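Side-chain contacts in FBP protein (Leishmania major, PDB 5OEZ), which probably hydrolyses fructose 1,6-bisphosphate to fructose 6-phosphate and phosphate with magnesium as cofactor, as a homotetrameric class 1 enzyme of gluconeogenesis: residues 29-32 with 33-37; 40-43 with 44-48; 231-234 with 235-238. All coordinates share one frame; numbering follows the deposited sequence.

Contact 1: residues 29-32 with 33-37; sequences TLLM and MAIQT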
ATOM      1  N   THR C  29     -15.321 -15.058 -17.021  1.00 51.20           N
ATOM      2  CA  THR C  29     -14.744 -14.840 -15.709  1.00 46.08           C
ATOM      3  C   THR C  29     -13.220 -14.895 -15.765  1.00 43.66           C
ATOM      4  O   THR C  29     -12.542 -14.016 -15.218  1.00 42.70           O
ATOM      5  CB  THR C  29     -15.303 -15.876 -14.722  1.00 51.08           C
ATOM      6  OG1 THR C  29     -16.715 -15.693 -14.618  1.00 49.49           O
ATOM      7  CG2 THR C  29     -14.704 -15.719 -13.321  1.00 55.90           C
ATOM      8  N   LEU C  30     -12.681 -15.925 -16.412  1.00 44.99           N
ATOM      9  CA  LEU C  30     -11.233 -16.058 -16.530  1.00 48.28           C
ATOM     10  C   LEU C  30     -10.642 -14.902 -17.322  1.00 54.29           C
ATOM     11  O   LEU C  30      -9.592 -14.376 -16.946  1.00 54.78           O
ATOM     12  CB  LEU C  30     -10.830 -17.405 -17.140  1.00 52.57           C
ATOM     13  CG  LEU C  30     -11.228 -18.686 -16.393  1.00 57.53           C
ATOM     14  CD1 LEU C  30     -10.535 -19.898 -17.008  1.00 58.13           C
ATOM     15  CD2 LEU C  30     -10.928 -18.604 -14.911  1.00 60.41           C
ATOM     16  N   LEU C  31     -11.323 -14.486 -18.395  1.00 49.28           N
ATOM     17  CA  LEU C  31     -10.893 -13.315 -19.156  1.00 48.55           C
ATOM     18  C   LEU C  31     -10.809 -12.057 -18.271  1.00 42.94           C
ATOM     19  O   LEU C  31      -9.818 -11.343 -18.289  1.00 39.18           O
ATOM     20  CB  LEU C  31     -11.838 -13.052 -20.326  1.00 52.40           C
ATOM     21  CG  LEU C  31     -11.472 -11.896 -21.259  1.00 52.37           C
ATOM     22  CD1 LEU C  31     -10.319 -12.320 -22.148  1.00 64.22           C
ATOM     23  CD2 LEU C  31     -12.663 -11.501 -22.119  1.00 57.05           C
ATOM     24  N   MET C  32     -11.862 -11.790 -17.515  1.00 42.84           N
ATOM     25  CA  MET C  32     -11.889 -10.617 -16.655  1.00 45.34           C
ATOM     26  C   MET C  32     -10.888 -10.688 -15.512  1.00 46.80           C
ATOM     27  O   MET C  32     -10.407  -9.648 -15.084  1.00 52.75           O
ATOM     28  CB  MET C  32     -13.303 -10.315 -16.149  1.00 45.31           C
ATOM     29  CG  MET C  32     -14.261  -9.869 -17.252  1.00 55.27           C
ATOM     30  SD  MET C  32     -13.629  -8.536 -18.298  1.00 55.15           S
ATOM     31  CE  MET C  32     -13.073  -7.303 -17.097  1.00 59.24           C
ATOM     32  N   MET C  33     -10.568 -11.893 -15.030  1.00 52.39           N
ATOM     33  CA  MET C  33      -9.461 -12.051 -14.074  1.00 50.22           C
ATOM     34  C   MET C  33      -8.162 -11.596 -14.675  1.00 46.78           C
ATOM     35  O   MET C  33      -7.373 -10.897 -14.021  1.00 50.93           O
ATOM     36  CB  MET C  33      -9.241 -13.503 -13.660  1.00 57.52           C
ATOM     37  CG  MET C  33      -9.524 -13.819 -12.219  1.00 82.10           C
ATOM     38  SD  MET C  33     -11.064 -14.718 -12.028  1.00111.25           S
ATOM     39  CE  MET C  33     -10.964 -16.268 -12.893  1.00 91.84           C
ATOM     40  N   ALA C  34      -7.904 -12.060 -15.897  1.00 43.85           N
ATOM     41  CA  ALA C  34      -6.672 -11.713 -16.589  1.00 42.45           C
ATOM     42  C   ALA C  34      -6.550 -10.185 -16.810  1.00 40.00           C
ATOM     43  O   ALA C  34      -5.468  -9.609 -16.629  1.00 39.12           O
ATOM     44  CB  ALA C  34      -6.577 -12.472 -17.896  1.00 45.76           C
ATOM     45  N   ILE C  35      -7.659  -9.540 -17.165  1.00 41.47           N
ATOM     46  CA  ILE C  35      -7.685  -8.089 -17.372  1.00 43.51           C
ATOM     47  C   ILE C  35      -7.455  -7.322 -16.069  1.00 48.46           C
ATOM     48  O   ILE C  35      -6.722  -6.324 -16.044  1.00 48.92           O
ATOM     49  CB  ILE C  35      -8.993  -7.643 -18.063  1.00 43.16           C
ATOM     50  CG1 ILE C  35      -8.991  -8.136 -19.521  1.00 50.29           C
ATOM     51  CG2 ILE C  35      -9.141  -6.126 -18.058  1.00 42.85           C
ATOM     52  CD1 ILE C  35     -10.265  -7.882 -20.295  1.00 46.60           C
ATOM     53  N   GLN C  36      -8.109  -7.757 -14.996  1.00 46.21           N
ATOM     54  CA  GLN C  36      -7.908  -7.137 -13.690  1.00 46.98           C
ATOM     55  C   GLN C  36      -6.452  -7.216 -13.267  1.00 48.17           C
ATOM     56  O   GLN C  36      -5.898  -6.226 -12.794  1.00 43.58           O
ATOM     57  CB  GLN C  36      -8.749  -7.811 -12.629  1.00 50.02           C
ATOM     58  CG  GLN C  36     -10.216  -7.476 -12.700  1.00 56.50           C
ATOM     59  CD  GLN C  36     -10.972  -8.238 -11.633  1.00 61.19           C
ATOM     60  OE1 GLN C  36     -10.956  -7.852 -10.467  1.00 67.48           O
ATOM     61  NE2 GLN C  36     -11.634  -9.331 -12.027  1.00 56.63           N
ATOM     62  N   THR C  37      -5.841  -8.384 -13.447  1.00 39.38           N
ATOM     63  CA  THR C  37      -4.448  -8.560 -13.077  1.00 44.20           C
ATOM     64  C   THR C  37      -3.561  -7.624 -13.860  1.00 43.45           C
ATOM     65  O   THR C  37      -2.634  -6.999 -13.289  1.00 44.98           O
ATOM     66  CB  THR C  37      -3.980 -10.021 -13.274  1.00 44.93           C
ATOM     67  OG1 THR C  37      -4.817 -10.883 -12.508  1.00 45.10           O
ATOM     68  CG2 THR C  37      -2.554 -10.202 -12.790  1.00 49.98           C
TER

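Contact 2: residues 40-43 with 44-48; sequences KVIE and KNIRR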
ATOM      1  N   LYS C  40      -3.802  -4.026 -12.630  1.00 42.10           N
ATOM      2  CA  LYS C  40      -3.111  -3.814 -11.360  1.00 42.22           C
ATOM      3  C   LYS C  40      -1.608  -3.742 -11.526  1.00 43.45           C
ATOM      4  O   LYS C  40      -0.944  -2.967 -10.836  1.00 48.60           O
ATOM      5  CB  LYS C  40      -3.493  -4.897 -10.359  1.00 41.08           C
ATOM      6  CG  LYS C  40      -4.929  -4.747  -9.914  1.00 43.54           C
ATOM      7  CD  LYS C  40      -5.352  -5.710  -8.831  1.00 47.24           C
ATOM      8  CE  LYS C  40      -5.363  -7.143  -9.309  1.00 45.47           C
ATOM      9  NZ  LYS C  40      -5.422  -8.014  -8.109  1.00 51.46           N
ATOM     10  N   VAL C  41      -1.073  -4.567 -12.420  1.00 43.14           N
ATOM     11  CA  VAL C  41       0.348  -4.547 -12.721  1.00 45.95           C
ATOM     12  C   VAL C  41       0.748  -3.210 -13.347  1.00 44.61           C
ATOM     13  O   VAL C  41       1.775  -2.628 -12.990  1.00 47.66           O
ATOM     14  CB  VAL C  41       0.749  -5.733 -13.638  1.00 53.39           C
ATOM     15  CG1 VAL C  41       2.159  -5.556 -14.198  1.00 52.34           C
ATOM     16  CG2 VAL C  41       0.669  -7.035 -12.857  1.00 49.17           C
ATOM     17  N   ILE C  42      -0.075  -2.720 -14.261  1.00 43.83           N
ATOM     18  CA  ILE C  42       0.183  -1.419 -14.907  1.00 52.46           C
ATOM     19  C   ILE C  42       0.097  -0.265 -13.906  1.00 49.32           C
ATOM     20  O   ILE C  42       0.910   0.645 -13.938  1.00 51.83           O
ATOM     21  CB  ILE C  42      -0.775  -1.194 -16.087  1.00 46.60           C
ATOM     22  CG1 ILE C  42      -0.457  -2.202 -17.192  1.00 48.93           C
ATOM     23  CG2 ILE C  42      -0.671   0.233 -16.604  1.00 53.06           C
ATOM     24  CD1 ILE C  42      -1.595  -2.420 -18.168  1.00 56.51           C
ATOM     25  N   GLU C  43      -0.901  -0.313 -13.032  1.00 49.97           N
ATOM     26  CA  GLU C  43      -1.042   0.667 -11.956  1.00 53.21           C
ATOM     27  C   GLU C  43       0.211   0.733 -11.068  1.00 59.62           C
ATOM     28  O   GLU C  43       0.666   1.829 -10.751  1.00 47.35           O
ATOM     29  CB  GLU C  43      -2.263   0.327 -11.091  1.00 54.76           C
ATOM     30  CG  GLU C  43      -2.854   1.498 -10.316  1.00 62.20           C
ATOM     31  CD  GLU C  43      -2.111   1.864  -9.039  1.00 97.14           C
ATOM     32  OE1 GLU C  43      -1.437   0.998  -8.426  1.00105.96           O
ATOM     33  OE2 GLU C  43      -2.236   3.040  -8.630  1.00117.15           O
ATOM     34  N   LYS C  44       0.734  -0.428 -10.657  1.00 55.13           N
ATOM     35  CA  LYS C  44       1.944  -0.487  -9.830  1.00 55.99           C
ATOM     36  C   LYS C  44       3.080   0.300 -10.499  1.00 62.22           C
ATOM     37  O   LYS C  44       3.725   1.158  -9.867  1.00 63.34           O
ATOM     38  CB  LYS C  44       2.374  -1.948  -9.574  1.00 55.35           C
ATOM     39  CG  LYS C  44       3.793  -2.160  -9.028  1.00 60.92           C
ATOM     40  CD  LYS C  44       4.464  -3.463  -9.489  1.00 61.66           C
ATOM     41  CE  LYS C  44       4.101  -4.697  -8.712  1.00 76.59           C
ATOM     42  NZ  LYS C  44       5.143  -5.124  -7.746  1.00 78.10           N
ATOM     43  N   ASN C  45       3.304   0.020 -11.778  1.00 61.92           N
ATOM     44  CA  ASN C  45       4.371   0.688 -12.540  1.00 64.90           C
ATOM     45  C   ASN C  45       4.157   2.193 -12.694  1.00 60.95           C
ATOM     46  O   ASN C  45       5.096   2.976 -12.535  1.00 76.35           O
ATOM     47  CB  ASN C  45       4.552   0.010 -13.895  1.00 65.28           C
ATOM     48  CG  ASN C  45       5.150  -1.375 -13.756  1.00 66.06           C
ATOM     49  OD1 ASN C  45       6.325  -1.508 -13.439  1.00 67.27           O
ATOM     50  ND2 ASN C  45       4.343  -2.407 -13.947  1.00 64.63           N
ATOM     51  N   ILE C  46       2.922   2.600 -12.959  1.00 60.38           N
ATOM     52  CA  ILE C  46       2.600   4.018 -13.048  1.00 61.96           C
ATOM     53  C   ILE C  46       2.839   4.730 -11.707  1.00 69.64           C
ATOM     54  O   ILE C  46       3.429   5.807 -11.680  1.00 65.08           O
ATOM     55  CB  ILE C  46       1.167   4.257 -13.546  1.00 56.30           C
ATOM     56  CG1 ILE C  46       1.039   3.785 -14.995  1.00 64.89           C
ATOM     57  CG2 ILE C  46       0.808   5.739 -13.499  1.00 56.82           C
ATOM     58  CD1 ILE C  46      -0.390   3.651 -15.482  1.00 63.20           C
ATOM     59  N   ARG C  47       2.380   4.150 -10.601  1.00 67.68           N
ATOM     60  CA  ARG C  47       2.550   4.796  -9.281  1.00 78.19           C
ATOM     61  C   ARG C  47       3.995   5.143  -8.953  1.00 77.86           C
ATOM     62  O   ARG C  47       4.247   6.199  -8.370  1.00 75.81           O
ATOM     63  CB  ARG C  47       1.940   3.949  -8.195  1.00 75.42           C
ATOM     64  CG  ARG C  47       1.953   4.471  -6.741  1.00 94.20           C
ATOM     65  CD  ARG C  47       0.921   5.580  -6.409  1.00 99.33           C
ATOM     66  NE  ARG C  47      -0.452   5.375  -6.873  1.00 98.64           N
ATOM     67  CZ  ARG C  47      -1.440   6.263  -6.709  1.00109.95           C
ATOM     68  NH1 ARG C  47      -1.233   7.433  -6.093  1.00109.76           N
ATOM     69  NH2 ARG C  47      -2.651   5.991  -7.179  1.00 92.08           N
ATOM     70  N   ARG C  48       4.915   4.259  -9.349  1.00 72.43           N
ATOM     71  CA  ARG C  48       6.338   4.423  -9.094  1.00 78.02           C
ATOM     72  C   ARG C  48       7.163   5.006 -10.272  1.00 80.08           C
ATOM     73  O   ARG C  48       8.392   4.983 -10.227  1.00 79.12           O
ATOM     74  CB  ARG C  48       6.903   3.078  -8.638  1.00 87.81           C
ATOM     75  CG  ARG C  48       6.386   2.665  -7.264  1.00 88.43           C
ATOM     76  CD  ARG C  48       6.228   1.165  -7.039  1.00 89.34           C
ATOM     77  NE  ARG C  48       5.413   0.985  -5.840  1.00 91.34           N
ATOM     78  CZ  ARG C  48       4.074   0.905  -5.799  1.00 88.52           C
ATOM     79  NH1 ARG C  48       3.318   0.936  -6.896  1.00 75.31           N
ATOM     80  NH2 ARG C  48       3.469   0.768  -4.619  1.00100.63           N
TER

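Contact 3: residues 231-234 with 235-238; sequences EYID and YLKM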
ATOM      1  N   GLU C 231     -18.076  26.253 -37.044  1.00 47.74           N
ATOM      2  CA  GLU C 231     -19.326  26.941 -36.730  1.00 50.16           C
ATOM      3  C   GLU C 231     -19.952  26.434 -35.444  1.00 39.78           C
ATOM      4  O   GLU C 231     -20.457  27.222 -34.659  1.00 42.08           O
ATOM      5  CB  GLU C 231     -20.315  26.832 -37.893  1.00 49.34           C
ATOM      6  CG  GLU C 231     -19.870  27.633 -39.107  1.00 50.56           C
ATOM      7  CD  GLU C 231     -20.798  27.495 -40.308  1.00 54.28           C
ATOM      8  OE1 GLU C 231     -22.001  27.106 -40.144  1.00 60.93           O
ATOM      9  OE2 GLU C 231     -20.327  27.837 -41.429  1.00 60.23           O
ATOM     10  N   TYR C 232     -19.907  25.130 -35.249  1.00 37.69           N
ATOM     11  CA  TYR C 232     -20.441  24.508 -34.044  1.00 44.50           C
ATOM     12  C   TYR C 232     -19.698  25.004 -32.811  1.00 44.01           C
ATOM     13  O   TYR C 232     -20.310  25.396 -31.816  1.00 38.23           O
ATOM     14  CB  TYR C 232     -20.360  22.980 -34.148  1.00 46.79           C
ATOM     15  CG  TYR C 232     -20.535  22.233 -32.834  1.00 50.24           C
ATOM     16  CD1 TYR C 232     -21.730  22.287 -32.138  1.00 52.00           C
ATOM     17  CD2 TYR C 232     -19.504  21.465 -32.295  1.00 49.09           C
ATOM     18  CE1 TYR C 232     -21.897  21.597 -30.958  1.00 44.10           C
ATOM     19  CE2 TYR C 232     -19.657  20.784 -31.101  1.00 43.99           C
ATOM     20  CZ  TYR C 232     -20.855  20.848 -30.436  1.00 46.86           C
ATOM     21  OH  TYR C 232     -21.030  20.144 -29.253  1.00 49.76           O
ATOM     22  N   ILE C 233     -18.375  25.004 -32.893  1.00 45.01           N
ATOM     23  CA  ILE C 233     -17.560  25.454 -31.773  1.00 48.60           C
ATOM     24  C   ILE C 233     -17.792  26.948 -31.505  1.00 50.89           C
ATOM     25  O   ILE C 233     -17.960  27.334 -30.349  1.00 54.72           O
ATOM     26  CB  ILE C 233     -16.071  25.091 -31.952  1.00 49.70           C
ATOM     27  CG1 ILE C 233     -15.890  23.566 -31.936  1.00 50.15           C
ATOM     28  CG2 ILE C 233     -15.207  25.731 -30.868  1.00 47.50           C
ATOM     29  CD1 ILE C 233     -16.254  22.863 -30.628  1.00 51.45           C
ATOM     30  N   ASP C 234     -17.859  27.760 -32.560  1.00 46.46           N
ATOM     31  CA  ASP C 234     -18.154  29.190 -32.399  1.00 53.27           C
ATOM     32  C   ASP C 234     -19.511  29.414 -31.710  1.00 49.10           C
ATOM     33  O   ASP C 234     -19.649  30.306 -30.872  1.00 50.04           O
ATOM     34  CB  ASP C 234     -18.098  29.923 -33.746  1.00 50.20           C
ATOM     35  CG  ASP C 234     -16.672  30.026 -34.322  1.00 60.46           C
ATOM     36  OD1 ASP C 234     -15.691  29.563 -33.692  1.00 64.67           O
ATOM     37  OD2 ASP C 234     -16.531  30.566 -35.447  1.00 76.90           O
ATOM     38  N   TYR C 235     -20.490  28.582 -32.046  1.00 42.04           N
ATOM     39  CA  TYR C 235     -21.812  28.672 -31.449  1.00 42.01           C
ATOM     40  C   TYR C 235     -21.766  28.371 -29.938  1.00 45.80           C
ATOM     41  O   TYR C 235     -22.316  29.131 -29.162  1.00 48.73           O
ATOM     42  CB  TYR C 235     -22.784  27.717 -32.146  1.00 41.71           C
ATOM     43  CG  TYR C 235     -24.162  27.716 -31.524  1.00 49.56           C
ATOM     44  CD1 TYR C 235     -25.105  28.687 -31.867  1.00 48.64           C
ATOM     45  CD2 TYR C 235     -24.529  26.738 -30.574  1.00 51.49           C
ATOM     46  CE1 TYR C 235     -26.380  28.680 -31.295  1.00 48.78           C
ATOM     47  CE2 TYR C 235     -25.794  26.738 -29.982  1.00 45.50           C
ATOM     48  CZ  TYR C 235     -26.709  27.707 -30.342  1.00 50.87           C
ATOM     49  OH  TYR C 235     -27.951  27.725 -29.766  1.00 57.71           O
ATOM     50  N   LEU C 236     -21.114  27.275 -29.546  1.00 40.70           N
ATOM     51  CA  LEU C 236     -20.919  26.954 -28.127  1.00 48.10           C
ATOM     52  C   LEU C 236     -20.349  28.137 -27.326  1.00 45.11           C
ATOM     53  O   LEU C 236     -20.812  28.414 -26.227  1.00 45.66           O
ATOM     54  CB  LEU C 236     -20.002  25.748 -27.938  1.00 42.05           C
ATOM     55  CG  LEU C 236     -20.404  24.402 -28.523  1.00 48.61           C
ATOM     56  CD1 LEU C 236     -19.461  23.333 -27.994  1.00 51.30           C
ATOM     57  CD2 LEU C 236     -21.852  24.019 -28.228  1.00 47.85           C
ATOM     58  N   LYS C 237     -19.409  28.861 -27.908  1.00 43.44           N
ATOM     59  CA  LYS C 237     -18.820  30.028 -27.252  1.00 46.12           C
ATOM     60  C   LYS C 237     -19.623  31.319 -27.296  1.00 50.32           C
ATOM     61  O   LYS C 237     -19.467  32.165 -26.416  1.00 56.80           O
ATOM     62  CB  LYS C 237     -17.509  30.354 -27.916  1.00 50.00           C
ATOM     63  CG  LYS C 237     -16.499  29.240 -27.890  1.00 53.79           C
ATOM     64  CD  LYS C 237     -15.255  29.801 -28.521  1.00 66.10           C
ATOM     65  CE  LYS C 237     -14.208  28.741 -28.681  1.00 68.35           C
ATOM     66  NZ  LYS C 237     -12.946  29.432 -28.999  1.00 73.81           N
ATOM     67  N   MET C 238     -20.399  31.531 -28.354  1.00 54.28           N
ATOM     68  CA  MET C 238     -20.982  32.855 -28.608  1.00 57.19           C
ATOM     69  C   MET C 238     -22.494  32.933 -28.633  1.00 52.09           C
ATOM     70  O   MET C 238     -23.028  34.022 -28.725  1.00 53.70           O
ATOM     71  CB  MET C 238     -20.403  33.439 -29.900  1.00 68.43           C
ATOM     72  CG  MET C 238     -18.967  33.941 -29.737  1.00 86.90           C
ATOM     73  SD  MET C 238     -18.243  34.635 -31.244  1.00135.18           S
ATOM     74  CE  MET C 238     -18.287  33.248 -32.374  1.00 98.67           C
TER

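Contact 1: residues 29-32 with 33-37
Gln36 folds its amide back over the helix toward Met32, one turn earlier, and is the polar member of the group. The carbonyl O of Met32 takes the helical N-H of Gln36 at 3.0 Å and, weakly, its amide NE2 at 3.3 Å. NE2 also bonds to Thr13 OG1, so the amide ties two parts of the chain together. Round the helix, the Met32 and Ile35 side chains cross at a slant, SD of Met32 4.0 Å from CD1 of Ile35. Ile35 holds CG1 opposite its own carbonyl carbon (chi1 -70°), which carries CD1 back along the helix to that sulfur.

Met33 leans toward Thr29 and Leu30, though the placing of its methyl is doubtful. An unbranched apolar chain suits its position, because it packs against Met33 of the second subunit.

Thr29 belongs to the AMP site, empty here, and its side chain touches Ile16, another residue of that site. Helix 12-18 covers the Thr29, Met32 and Gln36 side, while Leu31 and Ile35 pack between helix 72-87 and strand 132-140, and Thr29 and Leu30 join Met33 at the boundary with the second subunit.

Contact 2: residues 40-43 with 44-48
Side chains four residues apart meet here in the last turns of helix 27-47, a buried segment flanked by helix 72-87, strand 167-173 and two other subunits. Three pairs, one hydrophobic, one charged and one amide-to-carbonyl, follow the i to i+4 spacing. Ile42 and Ile46 lie side by side and point the same way, CG2 of the first 3.6 Å from CD1 of the second. Branched isoleucines suit this side, where both rest on Tyr173 and on helix 72-87.

Glu43 and Arg47 form the salt bridge. A single carboxylate oxygen does the work: OE2 of Glu43 sits at the edge of the Arg47 guanidinium, in its plane, 3.3 Å from NH2 and 3.4 Å from NE. Both bonds are weak, and the two flat groups are turned 40° from each other. Glu43 bends at chi2 (-80°), which swings its carboxylate along the helix toward Arg47. Such an i to i+4 Glu-Arg pair is a familiar helix motif; in this tetramer it lies at a subunit interface, where Arg47 NH1 makes a long, weak ion pair to Glu43 of the third subunit. Arg47 of that subunit also lies close, and the glutamates probably offset the like charges.

On another side, Asn45 ND2 turns back to Val41 O at 2.7 Å; the N-H...O angle is only 124°, so the bond is weak despite its short length. Val41 O also accepts Asn45 N. Where the helix ends, Arg48 NH1 reaches the carbonyl O of Lys44 at 3.0 Å, in the carbonyl plane and on a lone pair. Lys44 NZ itself pairs with Asp193 of the second subunit.

Contact 3: residues 231-234 with 235-238
Helical bonds join residues 231-234 to 235-238: Leu236 N gives a nearly straight bond to Tyr232 O at 3.1 Å, whereas Met238 N reaches Asp234 O only weakly as the helix comes to its end. That turn brings Leu236 over one face of the Tyr232 ring. CG of Leu236 stands 4.2 Å from the ring centroid, 21° off the normal, a CH-pi contact, and CD2 of Leu236 lies 3.6 Å from Tyr232 CE1. A forked leucine fits here because its two methyls straddle the hydroxyl end of the ring, CD2 by CE1 and CD1 by CZ. The same CD1 also meets Ile233 CD1 at 4.2 Å.

Helix 227-238 is the connecting helix of a beta-alpha-beta unit between parallel strands 214-216 and 245-246. Ile233 and Leu236 both pack on Tyr215 of the first strand, and Tyr232 and Leu236 also meet helix 325-338.

Toward the helix end the packing is made by aliphatic portions. Lys237, extended beyond CG, passes its CE within 3.9 Å of Ile233 CG2. Its NZ pairs with Glu219 of the third subunit and of its own chain; these glutamates probably balance the nearby Lys237 of the third subunit. Met238 turns at chi3 (-61°) to lay CE 3.6 Å from Asp234 CB.

In the fold
Contacts 1 and 2 follow one another along helix 27-47, their centres 17 Å apart, and both touch the second subunit. The helix runs from the AMP site, which contact 1 enters through Thr29, toward the metal site: Ile46 of contact 2 lies about 4 Å, side chain to side chain, from Leu120, which binds manganese in other structures of this protein. It thus joins two neighbourhoods, consistent with a path between allosteric site and metals. Contact 3 lies in the C-terminal domain, its centre 44 Å from that of contact 1 and 40 Å from that of contact 2. Its Ile233 side chain stays about 10 Å from those of Asn218 and Tyr248, which bind fructose 6-phosphate elsewhere. All three sites are empty here.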